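Local atomic coordinates of cytidylyltransferase (Leptospira borgpetersenii serovar Hardjo-bovis, PDB entry 6OEW), a protein that probably transfers a cytidylyl group from CTP to an acceptor as a metal-dependent nucleotidyltransferase with a GT-A type fold. Residues V56-T59 and I63-K66; N136-T141 and Y175-T180. All blocks are in the same frame, centred on the assembly; numbering follows the deposited sequence.

Contact 1 of 2, residues V56-T59 and I63-K66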
loop_
_atom_site.group_PDB
_atom_site.type_symbol
_atom_site.label_atom_id
_atom_site.label_comp_id
_atom_site.label_asym_id
_atom_site.label_seq_id
_atom_site.Cartn_x
_atom_site.Cartn_y
_atom_site.Cartn_z
ATOM N N VAL A 56 -6.612 -8.060 -4.303
ATOM C CA VAL A 56 -7.161 -6.709 -4.356
ATOM C C VAL A 56 -8.508 -6.716 -3.647
ATOM O O VAL A 56 -9.399 -7.521 -3.970
ATOM C CB VAL A 56 -7.298 -6.212 -5.806
ATOM C CG1 VAL A 56 -8.077 -4.886 -5.862
ATOM C CG2 VAL A 56 -5.926 -6.049 -6.461
ATOM N N LEU A 57 -8.655 -5.832 -2.666
ATOM C CA LEU A 57 -9.861 -5.723 -1.866
ATOM C C LEU A 57 -10.580 -4.461 -2.324
ATOM O O LEU A 57 -10.078 -3.354 -2.115
ATOM C CB LEU A 57 -9.541 -5.621 -0.386
ATOM C CG LEU A 57 -9.254 -6.892 0.426
ATOM C CD1 LEU A 57 -8.154 -7.728 -0.236
ATOM C CD2 LEU A 57 -8.877 -6.461 1.827
ATOM N N THR A 58 -11.770 -4.618 -2.896
ATOM C CA THR A 58 -12.485 -3.446 -3.391
ATOM C C THR A 58 -13.935 -3.518 -2.908
ATOM O O THR A 58 -14.247 -4.304 -2.004
ATOM C CB THR A 58 -12.354 -3.366 -4.923
ATOM O OG1 THR A 58 -12.854 -2.102 -5.407
ATOM C CG2 THR A 58 -13.095 -4.528 -5.604
ATOM N N THR A 59 -14.825 -2.681 -3.441
ATOM C CA THR A 59 -16.209 -2.680 -2.990
ATOM C C THR A 59 -17.079 -3.492 -3.941
ATOM O O THR A 59 -16.647 -3.921 -5.011
ATOM C CB THR A 59 -16.795 -1.257 -2.887
ATOM O OG1 THR A 59 -17.327 -0.897 -4.164
ATOM C CG2 THR A 59 -15.716 -0.232 -2.490
ATOM N N ILE A 63 -19.212 0.349 -10.036
ATOM C CA ILE A 63 -18.075 1.046 -10.627
ATOM C C ILE A 63 -16.799 0.253 -10.420
ATOM O O ILE A 63 -15.852 0.365 -11.205
ATOM C CB ILE A 63 -17.934 2.477 -10.064
ATOM C CG1 ILE A 63 -16.810 3.207 -10.793
ATOM C CG2 ILE A 63 -17.667 2.458 -8.565
ATOM C CD1 ILE A 63 -17.165 4.525 -11.272
ATOM N N ASP A 64 -16.758 -0.569 -9.388
ATOM C CA ASP A 64 -15.547 -1.306 -9.084
ATOM C C ASP A 64 -15.465 -2.619 -9.841
ATOM O O ASP A 64 -14.535 -3.405 -9.600
ATOM C CB ASP A 64 -15.447 -1.517 -7.584
ATOM C CG ASP A 64 -14.954 -0.268 -6.877
ATOM O OD1 ASP A 64 -13.961 0.327 -7.356
ATOM O OD2 ASP A 64 -15.556 0.124 -5.868
ATOM N N ASP A 65 -16.418 -2.876 -10.745
ATOM C CA ASP A 65 -16.171 -3.851 -11.797
ATOM C C ASP A 65 -14.870 -3.518 -12.519
ATOM O O ASP A 65 -14.138 -4.421 -12.940
ATOM C CB ASP A 65 -17.334 -3.882 -12.797
ATOM C CG ASP A 65 -18.640 -4.396 -12.187
ATOM O OD1 ASP A 65 -18.691 -4.708 -10.972
ATOM O OD2 ASP A 65 -19.634 -4.459 -12.937
ATOM N N LYS A 66 -14.566 -2.227 -12.659
ATOM C CA LYS A 66 -13.314 -1.826 -13.291
ATOM C C LYS A 66 -12.118 -2.291 -12.466
ATOM O O LYS A 66 -11.147 -2.820 -13.016
ATOM C CB LYS A 66 -13.294 -0.308 -13.484
ATOM C CG LYS A 66 -12.076 0.213 -14.235
ATOM C CD LYS A 66 -11.991 -0.404 -15.615
ATOM C CE LYS A 66 -10.737 0.048 -16.337
ATOM N NZ LYS A 66 -10.444 -0.794 -17.534
#
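The backbones of 56-59 and 63-66 come nearest at Thr59 and Asp64, whose CA atoms are 6.3 Å apart, where strand 54-59 comes up to the segment leading into helix 65-73. Asp64 fills the gap between them. With its CG anti to the carbonyl carbon (chi1 -79°), its carboxylate reaches the strand and lies against both threonines. Thr59 OG1 donates to Asp64 OD2 over 2.7 Å, using the anti lone pair of that oxygen, and the two side chains cross at about a right angle. The methyl CG2 of Thr59 adds a 3.4 Å contact to the same OD2. Thr58 touches differently: its OG1 sits over the face of the carboxylate, 3.2 Å from Asp64 CG, and no hydrogen bond joins it to the nearer carboxylate oxygen because the angle is poor. Its hydroxyl bonds instead to Ala17 O.

Strand 54-59, helix 65-73 and strand 77-81 form a beta-alpha-beta unit of the Rossmann-like sheet, and this contact ties its first strand to the start of its helix across a short connection. That connection is itself gripped, since Thr59 OG1 also accepts from Glu61 N. Asp64 OD1 is held by Met19 N and by Thr67 OG1, so the carboxylate bridges strand, helix and the loop after strand 11-16, which in related nucleotidyltransferases generally lines the nucleotide site. Both oxygens of this buried group therefore have donors, which would probably favour its charged form. At the start of the helix, Lys66 N bonds back to Ile63 O over 3.2 Å.

Contact 2 of 2, residues N136-T141 and Y175-T180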
loop_
_atom_site.group_PDB
_atom_site.type_symbol
_atom_site.label_atom_id
_atom_site.label_comp_id
_atom_site.label_asym_id
_atom_site.label_seq_id
_atom_site.Cartn_x
_atom_site.Cartn_y
_atom_site.Cartn_z
ATOM N N ASN A 136 6.081 1.396 8.379
ATOM C CA ASN A 136 7.085 2.366 7.963
ATOM C C ASN A 136 6.468 3.741 7.723
ATOM O O ASN A 136 7.117 4.612 7.136
ATOM C CB ASN A 136 7.811 1.883 6.692
ATOM C CG ASN A 136 6.916 1.997 5.434
ATOM O OD1 ASN A 136 5.700 2.316 5.524
ATOM N ND2 ASN A 136 7.503 1.744 4.272
ATOM N N CYS A 137 5.218 3.953 8.151
ATOM C CA CYS A 137 4.569 5.215 7.823
ATOM C C CYS A 137 3.846 5.823 9.019
ATOM O O CYS A 137 2.893 6.590 8.830
ATOM C CB CYS A 137 3.613 5.025 6.628
ATOM S SG CYS A 137 2.303 3.792 6.870
ATOM N N PHE A 138 4.275 5.506 10.246
ATOM C CA PHE A 138 3.894 6.322 11.394
ATOM C C PHE A 138 4.857 7.500 11.419
ATOM O O PHE A 138 4.580 8.544 10.818
ATOM C CB PHE A 138 3.934 5.506 12.684
ATOM C CG PHE A 138 3.427 6.244 13.896
ATOM C CD1 PHE A 138 2.142 6.747 13.935
ATOM C CD2 PHE A 138 4.231 6.388 15.018
ATOM C CE1 PHE A 138 1.681 7.415 15.057
ATOM C CE2 PHE A 138 3.766 7.051 16.144
ATOM C CZ PHE A 138 2.497 7.556 16.162
ATOM N N GLN A 139 6.008 7.334 12.070
ATOM C CA GLN A 139 7.160 8.145 11.697
ATOM C C GLN A 139 7.408 7.944 10.206
ATOM O O GLN A 139 7.386 6.809 9.715
ATOM C CB GLN A 139 8.406 7.724 12.491
ATOM C CG GLN A 139 8.465 8.181 13.933
ATOM C CD GLN A 139 9.807 7.841 14.559
ATOM O OE1 GLN A 139 10.731 8.659 14.567
ATOM N NE2 GLN A 139 9.924 6.611 15.074
ATOM N N ARG A 140 7.624 9.035 9.474
ATOM C CA ARG A 140 7.828 8.958 8.030
ATOM C C ARG A 140 9.248 9.353 7.652
ATOM O O ARG A 140 9.639 10.513 7.829
ATOM C CB ARG A 140 6.820 9.845 7.295
ATOM C CG ARG A 140 5.407 9.293 7.384
ATOM C CD ARG A 140 4.372 10.200 6.678
ATOM N NE ARG A 140 3.094 9.493 6.591
ATOM C CZ ARG A 140 2.800 8.619 5.630
ATOM N NH1 ARG A 140 3.682 8.372 4.660
ATOM N NH2 ARG A 140 1.625 7.995 5.625
ATOM N N THR A 141 10.006 8.398 7.099
ATOM C CA THR A 141 11.289 8.701 6.480
ATOM C C THR A 141 11.401 8.201 5.048
ATOM O O THR A 141 12.397 8.519 4.390
ATOM C CB THR A 141 12.469 8.132 7.308
ATOM O OG1 THR A 141 12.253 6.742 7.592
ATOM C CG2 THR A 141 12.650 8.906 8.608
ATOM N N TYR A 175 -6.328 3.623 15.905
ATOM C CA TYR A 175 -6.273 3.287 17.322
ATOM C C TYR A 175 -4.891 2.764 17.707
ATOM O O TYR A 175 -4.416 3.033 18.816
ATOM C CB TYR A 175 -7.355 2.271 17.683
ATOM C CG TYR A 175 -7.419 1.966 19.166
ATOM C CD1 TYR A 175 -8.279 2.662 20.003
ATOM C CD2 TYR A 175 -6.592 0.990 19.737
ATOM C CE1 TYR A 175 -8.343 2.392 21.365
ATOM C CE2 TYR A 175 -6.646 0.718 21.100
ATOM C CZ TYR A 175 -7.512 1.416 21.901
ATOM O OH TYR A 175 -7.561 1.145 23.241
ATOM N N VAL A 176 -4.230 2.021 16.809
ATOM C CA VAL A 176 -2.879 1.530 17.110
ATOM C C VAL A 176 -1.916 2.702 17.217
ATOM O O VAL A 176 -1.164 2.829 18.192
ATOM C CB VAL A 176 -2.405 0.518 16.052
ATOM C CG1 VAL A 176 -0.898 0.192 16.262
ATOM C CG2 VAL A 176 -3.215 -0.760 16.123
ATOM N N GLU A 177 -1.965 3.601 16.236
ATOM C CA GLU A 177 -1.031 4.720 16.177
ATOM C C GLU A 177 -1.155 5.647 17.380
ATOM O O GLU A 177 -0.154 6.216 17.824
ATOM C CB GLU A 177 -1.250 5.494 14.874
ATOM C CG GLU A 177 -0.967 4.640 13.648
ATOM C CD GLU A 177 -0.743 5.463 12.406
ATOM O OE1 GLU A 177 -1.427 6.492 12.267
ATOM O OE2 GLU A 177 0.115 5.077 11.571
ATOM N N GLU A 178 -2.357 5.828 17.914
ATOM C CA GLU A 178 -2.537 6.723 19.050
ATOM C C GLU A 178 -2.476 6.005 20.391
ATOM O O GLU A 178 -2.617 6.656 21.432
ATOM C CB GLU A 178 -3.860 7.475 18.916
ATOM C CG GLU A 178 -4.007 8.227 17.612
ATOM C CD GLU A 178 -2.940 9.292 17.427
ATOM O OE1 GLU A 178 -2.806 10.159 18.320
ATOM O OE2 GLU A 178 -2.232 9.256 16.393
ATOM N N ASN A 179 -2.265 4.691 20.396
ATOM C CA ASN A 179 -2.131 3.920 21.630
ATOM C C ASN A 179 -1.007 2.895 21.474
ATOM O O ASN A 179 -1.172 1.711 21.771
ATOM C CB ASN A 179 -3.444 3.226 21.998
ATOM C CG ASN A 179 -4.599 4.206 22.173
ATOM O OD1 ASN A 179 -4.737 4.840 23.222
ATOM N ND2 ASN A 179 -5.436 4.334 21.142
ATOM N N THR A 180 0.161 3.349 21.001
ATOM C CA THR A 180 1.222 2.402 20.639
ATOM C C THR A 180 1.658 1.565 21.830
ATOM O O THR A 180 1.996 0.382 21.676
ATOM C CB THR A 180 2.434 3.134 20.060
ATOM O OG1 THR A 180 2.930 4.067 21.030
ATOM C CG2 THR A 180 2.075 3.845 18.760
HETATM O O HOH W 1 -0.072 6.275 9.114
#
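Cys137 reaches Glu177 of the helix through its backbone carbonyl and one ordered water. The water donates to Cys137 O at 3.0 Å and to Glu177 OE2 at 2.7 Å, bridging two acceptors that stand 4.2 Å apart with no direct bond between them. Both of its protons are thereby spent on oxygens of this contact.

Phe138 makes most of the remaining contact. Its CG lies anti to the backbone N (chi1 -174°), which carries the ring out toward helix 174-178. There it runs alongside Glu177, the two side chains passing in opposite directions. Ring atom CE1 meets Glu177 CB at 3.5 Å, CD1 lies near the carboxylate carbon CD, and the outer atom CZ approaches the backbone O of Glu177 to 3.4 Å. Ring and carboxylate planes are turned 58° from each other, so the two groups are not stacked. Farther along, CE2 comes within 4.5 Å of the methyl CG2 of Thr180, a looser touch after the helix, where Thr180 also packs on Phe185.

The extended side chain of Arg140 sets its guanidinium beside Cys137, whose CB lies against one face, toward the rim. Its NH2 lies 6.8 Å from Glu177 OE2, too far for a salt bridge, and pairs instead with Asp147; any pull on the glutamate would be weak. The arrangement is a loop leaving strand 133-135 laid against helix 174-178, which precedes the edge strand 185-187, in a GT-A type fold, on the half that in relatives, and probably here, faces the acceptor.

In the fold
Contact 1 closes before contact 2 opens along the chain, and the two lie on opposite sides of its centre, with centres 28 Å apart and nearest atoms about 16 Å apart. They do not touch. The mixed sheet relates them: strand 54-59 lies next to the outermost strand 77-81, whereas strand 133-135, which leads into contact 2, adjoins the other outermost strand, 185-187. Contact 2 is nearer the metal: the side chain of Cys137 is about 10 Å from a bound magnesium ion. It is also about 10 Å from the side chain of Asp108, a residue known to bind magnesium in this protein. Contact 1 lies away from Asp108 but borders the loop after strand 11-16.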